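Local coordinates for major capsid protein (Paramecium bursaria Chlorella virus 1, PDB 5TIP), which self-assembles as trimers into the icosahedral, pseudo T=169 capsid of a large chlorella virus, at residues Ile66-Val71 with Trp204-Phe209; Val95-Gly100 with Phe152-Thr157. One frame throughout, in Å; residues are numbered along the deposited sequence.

Contact 1. Residues Ile66-Val71 with Trp204-Phe209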
ATOM      1  N   ILE A  66     -24.428  -1.629 -14.572  1.00 21.07           N
ATOM      2  CA  ILE A  66     -24.136  -0.672 -13.511  1.00 20.86           C
ATOM      3  C   ILE A  66     -23.017  -1.231 -12.647  1.00 21.34           C
ATOM      4  O   ILE A  66     -22.938  -2.444 -12.417  1.00 22.85           O
ATOM      5  CB  ILE A  66     -25.376  -0.340 -12.652  1.00 20.59           C
ATOM      6  CG1 ILE A  66     -25.950  -1.594 -11.997  1.00 22.20           C
ATOM      7  CG2 ILE A  66     -26.431   0.352 -13.490  1.00 21.24           C
ATOM      8  CD1 ILE A  66     -27.134  -1.310 -11.100  1.00 22.97           C
ATOM      9  N   THR A  67     -22.141  -0.343 -12.181  1.00 22.64           N
ATOM     10  CA  THR A  67     -21.006  -0.737 -11.357  1.00 23.93           C
ATOM     11  C   THR A  67     -21.003   0.043 -10.049  1.00 25.37           C
ATOM     12  O   THR A  67     -21.662  -0.352  -9.083  1.00 27.30           O
ATOM     13  CB  THR A  67     -19.690  -0.522 -12.112  1.00 26.17           C
ATOM     14  OG1 THR A  67     -19.593   0.845 -12.531  1.00 30.28           O
ATOM     15  CG2 THR A  67     -19.621  -1.425 -13.336  1.00 26.92           C
ATOM     16  N   ASP A  68     -20.266   1.149 -10.008  1.00 26.61           N
ATOM     17  CA  ASP A  68     -20.125   1.912  -8.776  1.00 27.22           C
ATOM     18  C   ASP A  68     -21.407   2.669  -8.454  1.00 25.84           C
ATOM     19  O   ASP A  68     -22.096   3.166  -9.348  1.00 24.64           O
ATOM     20  CB  ASP A  68     -18.959   2.892  -8.897  1.00 32.80           C
ATOM     21  CG  ASP A  68     -17.654   2.204  -9.231  1.00 40.03           C
ATOM     22  OD1 ASP A  68     -17.366   1.147  -8.633  1.00 42.79           O
ATOM     23  OD2 ASP A  68     -16.917   2.717 -10.100  1.00 44.62           O
ATOM     24  N   ILE A  69     -21.730   2.746  -7.165  1.00 25.35           N
ATOM     25  CA  ILE A  69     -22.843   3.542  -6.664  1.00 24.52           C
ATOM     26  C   ILE A  69     -22.345   4.351  -5.475  1.00 26.61           C
ATOM     27  O   ILE A  69     -21.789   3.787  -4.526  1.00 26.14           O
ATOM     28  CB  ILE A  69     -24.047   2.670  -6.256  1.00 23.47           C
ATOM     29  CG1 ILE A  69     -24.595   1.908  -7.464  1.00 22.54           C
ATOM     30  CG2 ILE A  69     -25.134   3.525  -5.627  1.00 26.19           C
ATOM     31  CD1 ILE A  69     -25.860   1.129  -7.173  1.00 23.48           C
ATOM     32  N   VAL A  70     -22.545   5.666  -5.522  1.00 31.24           N
ATOM     33  CA  VAL A  70     -22.083   6.576  -4.480  1.00 28.04           C
ATOM     34  C   VAL A  70     -23.272   7.368  -3.954  1.00 25.33           C
ATOM     35  O   VAL A  70     -24.100   7.856  -4.732  1.00 24.50           O
ATOM     36  CB  VAL A  70     -20.980   7.524  -4.997  1.00 30.53           C
ATOM     37  CG1 VAL A  70     -20.511   8.454  -3.890  1.00 31.47           C
ATOM     38  CG2 VAL A  70     -19.813   6.727  -5.555  1.00 32.00           C
ATOM     39  N   VAL A  71     -23.354   7.492  -2.632  1.00 24.32           N
ATOM     40  CA  VAL A  71     -24.369   8.301  -1.969  1.00 24.67           C
ATOM     41  C   VAL A  71     -23.702   9.582  -1.486  1.00 27.63           C
ATOM     42  O   VAL A  71     -22.755   9.536  -0.691  1.00 31.93           O
ATOM     43  CB  VAL A  71     -25.020   7.546  -0.800  1.00 24.71           C
ATOM     44  CG1 VAL A  71     -26.036   8.433  -0.093  1.00 25.64           C
ATOM     45  CG2 VAL A  71     -25.669   6.261  -1.294  1.00 25.30           C
ATOM     46  N   TRP A 204     -25.895   8.472  -6.929  1.00 30.30           N
ATOM     47  CA  TRP A 204     -25.280   8.464  -8.248  1.00 26.57           C
ATOM     48  C   TRP A 204     -24.857   7.045  -8.595  1.00 25.52           C
ATOM     49  O   TRP A 204     -24.228   6.364  -7.779  1.00 27.10           O
ATOM     50  CB  TRP A 204     -24.081   9.414  -8.293  1.00 24.12           C
ATOM     51  CG  TRP A 204     -24.471  10.850  -8.127  1.00 24.53           C
ATOM     52  CD1 TRP A 204     -24.778  11.487  -6.958  1.00 21.00           C
ATOM     53  CD2 TRP A 204     -24.609  11.828  -9.163  1.00 23.85           C
ATOM     54  NE1 TRP A 204     -25.093  12.800  -7.203  1.00 22.38           N
ATOM     55  CE2 TRP A 204     -24.996  13.035  -8.549  1.00 23.52           C
ATOM     56  CE3 TRP A 204     -24.440  11.801 -10.551  1.00 23.22           C
ATOM     57  CZ2 TRP A 204     -25.217  14.202  -9.273  1.00 28.21           C
ATOM     58  CZ3 TRP A 204     -24.661  12.959 -11.267  1.00 24.86           C
ATOM     59  CH2 TRP A 204     -25.045  14.145 -10.628  1.00 29.56           C
ATOM     60  N   VAL A 205     -25.207   6.604  -9.801  1.00 25.63           N
ATOM     61  CA  VAL A 205     -24.925   5.252 -10.270  1.00 24.01           C
ATOM     62  C   VAL A 205     -24.077   5.346 -11.531  1.00 25.80           C
ATOM     63  O   VAL A 205     -24.383   6.134 -12.433  1.00 26.77           O
ATOM     64  CB  VAL A 205     -26.221   4.463 -10.535  1.00 23.04           C
ATOM     65  CG1 VAL A 205     -25.908   3.096 -11.117  1.00 23.30           C
ATOM     66  CG2 VAL A 205     -27.020   4.322  -9.251  1.00 22.18           C
ATOM     67  N   ASP A 206     -23.014   4.547 -11.590  1.00 26.62           N
ATOM     68  CA  ASP A 206     -22.136   4.499 -12.753  1.00 29.91           C
ATOM     69  C   ASP A 206     -22.654   3.456 -13.736  1.00 26.91           C
ATOM     70  O   ASP A 206     -22.736   2.270 -13.403  1.00 27.64           O
ATOM     71  CB  ASP A 206     -20.702   4.175 -12.334  1.00 38.40           C
ATOM     72  CG  ASP A 206     -19.997   5.359 -11.700  1.00 48.42           C
ATOM     73  OD1 ASP A 206     -20.489   5.866 -10.671  1.00 51.88           O
ATOM     74  OD2 ASP A 206     -18.944   5.775 -12.228  1.00 51.00           O
ATOM     75  N   TYR A 207     -23.000   3.899 -14.939  1.00 27.16           N
ATOM     76  CA  TYR A 207     -23.541   3.029 -15.970  1.00 26.33           C
ATOM     77  C   TYR A 207     -22.467   2.670 -16.989  1.00 26.43           C
ATOM     78  O   TYR A 207     -21.568   3.463 -17.278  1.00 26.75           O
ATOM     79  CB  TYR A 207     -24.721   3.688 -16.687  1.00 24.17           C
ATOM     80  CG  TYR A 207     -25.960   3.841 -15.834  1.00 25.29           C
ATOM     81  CD1 TYR A 207     -26.093   4.906 -14.954  1.00 24.90           C
ATOM     82  CD2 TYR A 207     -26.998   2.922 -15.910  1.00 26.70           C
ATOM     83  CE1 TYR A 207     -27.224   5.052 -14.173  1.00 24.33           C
ATOM     84  CE2 TYR A 207     -28.134   3.059 -15.132  1.00 26.28           C
ATOM     85  CZ  TYR A 207     -28.241   4.125 -14.266  1.00 25.59           C
ATOM     86  OH  TYR A 207     -29.367   4.268 -13.488  1.00 27.38           O
ATOM     87  N   ILE A 208     -22.572   1.461 -17.531  1.00 24.31           N
ATOM     88  CA  ILE A 208     -21.694   0.984 -18.591  1.00 23.75           C
ATOM     89  C   ILE A 208     -22.502   0.908 -19.877  1.00 23.87           C
ATOM     90  O   ILE A 208     -23.553   0.258 -19.920  1.00 25.66           O
ATOM     91  CB  ILE A 208     -21.077  -0.385 -18.251  1.00 25.27           C
ATOM     92  CG1 ILE A 208     -20.378  -0.343 -16.890  1.00 22.31           C
ATOM     93  CG2 ILE A 208     -20.110  -0.814 -19.343  1.00 27.14           C
ATOM     94  CD1 ILE A 208     -19.171   0.564 -16.852  1.00 19.44           C
ATOM     95  N   PHE A 209     -22.018   1.579 -20.919  1.00 25.48           N
ATOM     96  CA  PHE A 209     -22.632   1.534 -22.240  1.00 26.41           C
ATOM     97  C   PHE A 209     -21.814   0.603 -23.126  1.00 25.37           C
ATOM     98  O   PHE A 209     -20.619   0.832 -23.335  1.00 25.63           O
ATOM     99  CB  PHE A 209     -22.722   2.936 -22.845  1.00 26.07           C
ATOM    100  CG  PHE A 209     -23.567   3.885 -22.043  1.00 28.36           C
ATOM    101  CD1 PHE A 209     -23.034   4.572 -20.966  1.00 28.32           C
ATOM    102  CD2 PHE A 209     -24.899   4.085 -22.363  1.00 28.16           C
ATOM    103  CE1 PHE A 209     -23.810   5.439 -20.224  1.00 27.14           C
ATOM    104  CE2 PHE A 209     -25.681   4.953 -21.624  1.00 27.90           C
ATOM    105  CZ  PHE A 209     -25.135   5.631 -20.554  1.00 26.37           C
TER
HETATM  106  O   HOH W   1     -17.105   4.191 -12.161  1.00 48.60           O

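Contact 2. Residues Val95-Gly100 with Phe152-Thr157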
ATOM      1  N   VAL A  95     -28.517  -0.127   4.101  1.00 27.26           N
ATOM      2  CA  VAL A  95     -28.852  -0.046   2.684  1.00 24.37           C
ATOM      3  C   VAL A  95     -29.134  -1.456   2.182  1.00 23.04           C
ATOM      4  O   VAL A  95     -28.368  -2.385   2.454  1.00 22.88           O
ATOM      5  CB  VAL A  95     -27.730   0.627   1.865  1.00 24.95           C
ATOM      6  CG1 VAL A  95     -26.376   0.015   2.191  1.00 26.50           C
ATOM      7  CG2 VAL A  95     -28.026   0.543   0.374  1.00 25.18           C
ATOM      8  N   GLU A  96     -30.250  -1.617   1.475  1.00 25.63           N
ATOM      9  CA  GLU A  96     -30.725  -2.913   1.009  1.00 24.68           C
ATOM     10  C   GLU A  96     -30.775  -2.928  -0.511  1.00 25.91           C
ATOM     11  O   GLU A  96     -31.309  -1.999  -1.126  1.00 30.46           O
ATOM     12  CB  GLU A  96     -32.111  -3.216   1.585  1.00 28.30           C
ATOM     13  CG  GLU A  96     -32.693  -4.550   1.162  1.00 30.28           C
ATOM     14  CD  GLU A  96     -34.105  -4.743   1.673  1.00 32.97           C
ATOM     15  OE1 GLU A  96     -34.648  -3.800   2.287  1.00 35.37           O
ATOM     16  OE2 GLU A  96     -34.677  -5.831   1.456  1.00 36.37           O
ATOM     17  N   LEU A  97     -30.217  -3.976  -1.111  1.00 23.39           N
ATOM     18  CA  LEU A  97     -30.244  -4.167  -2.555  1.00 24.34           C
ATOM     19  C   LEU A  97     -31.351  -5.152  -2.913  1.00 24.54           C
ATOM     20  O   LEU A  97     -31.432  -6.239  -2.333  1.00 29.30           O
ATOM     21  CB  LEU A  97     -28.896  -4.676  -3.065  1.00 22.84           C
ATOM     22  CG  LEU A  97     -28.862  -5.044  -4.549  1.00 25.00           C
ATOM     23  CD1 LEU A  97     -29.023  -3.799  -5.409  1.00 23.94           C
ATOM     24  CD2 LEU A  97     -27.581  -5.782  -4.897  1.00 23.27           C
ATOM     25  N   GLU A  98     -32.199  -4.770  -3.867  1.00 24.84           N
ATOM     26  CA  GLU A  98     -33.367  -5.557  -4.245  1.00 28.00           C
ATOM     27  C   GLU A  98     -33.451  -5.677  -5.759  1.00 27.80           C
ATOM     28  O   GLU A  98     -33.344  -4.673  -6.470  1.00 29.29           O
ATOM     29  CB  GLU A  98     -34.647  -4.916  -3.699  1.00 34.32           C
ATOM     30  CG  GLU A  98     -35.923  -5.646  -4.068  1.00 41.01           C
ATOM     31  CD  GLU A  98     -37.166  -4.896  -3.629  1.00 45.91           C
ATOM     32  OE1 GLU A  98     -37.465  -4.891  -2.416  1.00 48.58           O
ATOM     33  OE2 GLU A  98     -37.839  -4.303  -4.499  1.00 47.01           O
ATOM     34  N   ILE A  99     -33.649  -6.902  -6.247  1.00 26.37           N
ATOM     35  CA  ILE A  99     -33.848  -7.178  -7.667  1.00 29.85           C
ATOM     36  C   ILE A  99     -35.168  -7.918  -7.826  1.00 34.28           C
ATOM     37  O   ILE A  99     -35.330  -9.028  -7.301  1.00 35.46           O
ATOM     38  CB  ILE A  99     -32.695  -7.996  -8.271  1.00 29.49           C
ATOM     39  CG1 ILE A  99     -31.378  -7.222  -8.194  1.00 30.13           C
ATOM     40  CG2 ILE A  99     -33.013  -8.381  -9.708  1.00 28.06           C
ATOM     41  CD1 ILE A  99     -30.191  -7.993  -8.737  1.00 30.14           C
ATOM     42  N   GLY A 100     -36.102  -7.312  -8.553  1.00 35.69           N
ATOM     43  CA  GLY A 100     -37.387  -7.949  -8.797  1.00 34.46           C
ATOM     44  C   GLY A 100     -38.167  -8.234  -7.534  1.00 33.44           C
ATOM     45  O   GLY A 100     -38.852  -9.261  -7.447  1.00 31.41           O
ATOM     46  N   PHE A 152     -21.540  -3.381  -2.442  1.00 28.62           N
ATOM     47  CA  PHE A 152     -22.195  -4.608  -2.863  1.00 26.78           C
ATOM     48  C   PHE A 152     -21.326  -5.319  -3.902  1.00 25.41           C
ATOM     49  O   PHE A 152     -20.254  -4.840  -4.284  1.00 26.18           O
ATOM     50  CB  PHE A 152     -23.596  -4.309  -3.394  1.00 24.96           C
ATOM     51  CG  PHE A 152     -24.548  -3.816  -2.339  1.00 24.40           C
ATOM     52  CD1 PHE A 152     -24.911  -4.629  -1.278  1.00 21.05           C
ATOM     53  CD2 PHE A 152     -25.075  -2.537  -2.406  1.00 25.01           C
ATOM     54  CE1 PHE A 152     -25.783  -4.176  -0.306  1.00 19.60           C
ATOM     55  CE2 PHE A 152     -25.947  -2.078  -1.437  1.00 23.64           C
ATOM     56  CZ  PHE A 152     -26.302  -2.898  -0.386  1.00 21.46           C
ATOM     57  N   PHE A 153     -21.792  -6.480  -4.371  1.00 26.26           N
ATOM     58  CA  PHE A 153     -20.947  -7.322  -5.216  1.00 26.96           C
ATOM     59  C   PHE A 153     -20.603  -6.632  -6.530  1.00 29.00           C
ATOM     60  O   PHE A 153     -19.472  -6.748  -7.021  1.00 30.65           O
ATOM     61  CB  PHE A 153     -21.622  -8.673  -5.471  1.00 25.85           C
ATOM     62  CG  PHE A 153     -22.919  -8.580  -6.225  1.00 27.18           C
ATOM     63  CD1 PHE A 153     -24.115  -8.407  -5.551  1.00 26.97           C
ATOM     64  CD2 PHE A 153     -22.943  -8.683  -7.608  1.00 24.88           C
ATOM     65  CE1 PHE A 153     -25.309  -8.327  -6.242  1.00 29.38           C
ATOM     66  CE2 PHE A 153     -24.133  -8.601  -8.303  1.00 24.17           C
ATOM     67  CZ  PHE A 153     -25.318  -8.424  -7.620  1.00 26.29           C
ATOM     68  N   PHE A 154     -21.551  -5.902  -7.114  1.00 26.02           N
ATOM     69  CA  PHE A 154     -21.291  -5.225  -8.377  1.00 26.08           C
ATOM     70  C   PHE A 154     -20.627  -3.867  -8.192  1.00 28.81           C
ATOM     71  O   PHE A 154     -20.331  -3.200  -9.189  1.00 29.46           O
ATOM     72  CB  PHE A 154     -22.587  -5.067  -9.180  1.00 25.88           C
ATOM     73  CG  PHE A 154     -23.610  -4.181  -8.530  1.00 26.97           C
ATOM     74  CD1 PHE A 154     -24.456  -4.676  -7.553  1.00 27.31           C
ATOM     75  CD2 PHE A 154     -23.744  -2.858  -8.916  1.00 25.97           C
ATOM     76  CE1 PHE A 154     -25.402  -3.862  -6.961  1.00 28.19           C
ATOM     77  CE2 PHE A 154     -24.689  -2.040  -8.328  1.00 26.92           C
ATOM     78  CZ  PHE A 154     -25.519  -2.543  -7.351  1.00 28.57           C
ATOM     79  N   ASN A 155     -20.389  -3.442  -6.952  1.00 29.37           N
ATOM     80  CA  ASN A 155     -19.691  -2.191  -6.695  1.00 28.35           C
ATOM     81  C   ASN A 155     -18.190  -2.367  -6.522  1.00 33.51           C
ATOM     82  O   ASN A 155     -17.454  -1.376  -6.600  1.00 39.11           O
ATOM     83  CB  ASN A 155     -20.241  -1.520  -5.434  1.00 26.40           C
ATOM     84  CG  ASN A 155     -21.728  -1.265  -5.507  1.00 29.99           C
ATOM     85  OD1 ASN A 155     -22.461  -1.562  -4.566  1.00 30.04           O
ATOM     86  ND2 ASN A 155     -22.182  -0.709  -6.623  1.00 34.52           N
ATOM     87  N   GLN A 156     -17.719  -3.590  -6.288  1.00 33.89           N
ATOM     88  CA  GLN A 156     -16.325  -3.810  -5.927  1.00 35.16           C
ATOM     89  C   GLN A 156     -15.467  -4.331  -7.070  1.00 36.85           C
ATOM     90  O   GLN A 156     -14.237  -4.284  -6.968  1.00 41.40           O
ATOM     91  CB  GLN A 156     -16.238  -4.784  -4.747  1.00 35.36           C
ATOM     92  CG  GLN A 156     -17.025  -4.332  -3.530  1.00 34.53           C
ATOM     93  CD  GLN A 156     -16.625  -5.067  -2.270  1.00 39.86           C
ATOM     94  OE1 GLN A 156     -15.694  -4.666  -1.574  1.00 43.26           O
ATOM     95  NE2 GLN A 156     -17.330  -6.152  -1.968  1.00 42.31           N
ATOM     96  N   THR A 157     -16.073  -4.828  -8.149  1.00 33.57           N
ATOM     97  CA  THR A 157     -15.300  -5.287  -9.285  1.00 32.34           C
ATOM     98  C   THR A 157     -16.162  -5.168 -10.534  1.00 31.11           C
ATOM     99  O   THR A 157     -17.337  -5.567 -10.502  1.00 33.36           O
ATOM    100  CB  THR A 157     -14.808  -6.729  -9.117  1.00 34.79           C
ATOM    101  OG1 THR A 157     -14.303  -7.217 -10.366  1.00 35.89           O
ATOM    102  CG2 THR A 157     -15.933  -7.638  -8.631  1.00 34.48           C
TER

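Contact 1. Residues Ile66-Val71 with Trp204-Phe209
Ile66-Val71 and Trp204-Phe209 make a buried contact between neighbouring antiparallel strands of a sheet in the N-terminal jelly roll, their pairing interrupted by a beta bulge. At one end Val70 and Trp204 form a hydrogen-bonded pair, with Val70 N 2.9 Å from Trp204 O and the reverse bond completing it. Between the non-hydrogen-bonded pairs Ile66-Tyr207 and Ile69-Val205, the register slips by one, because Thr67 and Asp68 together stand opposite Asp206. That single residue serves both: Thr67 N donates to Asp206 O at 2.9 Å, while Asp206 N donates to Asp68 O at 2.8 Å. Ile66 turns CG2 beside its own backbone N, and this methyl meets Tyr207 CD2 at 3.6 Å and Val205 CG1 at 3.7 Å. Val205 CG1 also lies over one face of the Tyr207 ring, toward its rim, and Tyr207 OH is hydrogen-bonded to Ser60 O and Gln43 NE2. The other Val205 methyl, CG2, runs alongside Ile69, 3.9 Å from its CG1. The bulge also gathers two carboxylates, Asp68 OD2 lying 4.2 Å from Asp206 OD2 with a water, modelled too close to trust, between them; their proximity may favour protonation of one. Gln340 of a second subunit packs on both aspartates, and Arg328 of that subunit makes a cation-pi contact with Trp204. Such pairing is characteristic of the jelly-roll sandwich, which this family carries twice per chain.

Contact 2. Residues Val95-Gly100 with Phe152-Thr157
Phe152 N, at the root of the side chain that meets Val95 and Leu97, donates to Asn155 OD1 at 2.9 Å, the carbonyl oxygen receiving it on a lone pair in its own plane. The bond is bent, 140° at the hydrogen, and a backbone bond from Asn155 N to Phe152 O closes the same turn. From this turn the Phe152 side chain points toward the strand. It meets Val95 tip to tip, with Phe152 CE2 3.8 Å from Val95 CG2, while Val95 O lies in the ring plane at the edge, 3.5 Å from Phe152 CZ. Over one face comes Leu97 CB, a CH-pi contact 4.1 Å from the ring centroid and only 8° off its normal. Strand 92-99 belongs to a four-stranded antiparallel sheet of the N-terminal jelly roll, and the short, weakly bonded helix 153-156 is wedged against its inner surface, with Phe154 also touching Ile66 and Ile69 of the facing sheet. The anti chi1 of Leu97 (174°) sets CG toward the phenylalanines, and both methyls touch the Phe154 ring. Leu97 CD2 approaches the edge of that ring, 3.6 Å from Phe154 CE1, and also meets Phe153 CE1 at 3.7 Å. The two rings are themselves fitted together, Phe154 CD1 standing above the centre of the Phe153 ring at 3.8 Å from its plane. Ile104 of strand 102-108 packs on Leu97 and Phe153, and the ring of His107 meets that of Phe152.

In the fold
Followed from the N terminus, the chain first lays down 66-71, then crosses to the other sheet at 95-100. The segment 152-157 returns to the latter and closes contact 2, and only much later does 204-209 come back beside 66-71 to close contact 1. The smaller loop is thus enclosed by the larger. Contact 1 joins strands within one sheet, whereas contact 2 seats a short helix on the opposing sheet of the same jelly roll. They meet at the bulge, where a probable, rather short hydrogen bond from Asn155 ND2 to Thr67 O links the helix to the sheet of contact 1, while its phenylalanines hold it to the other.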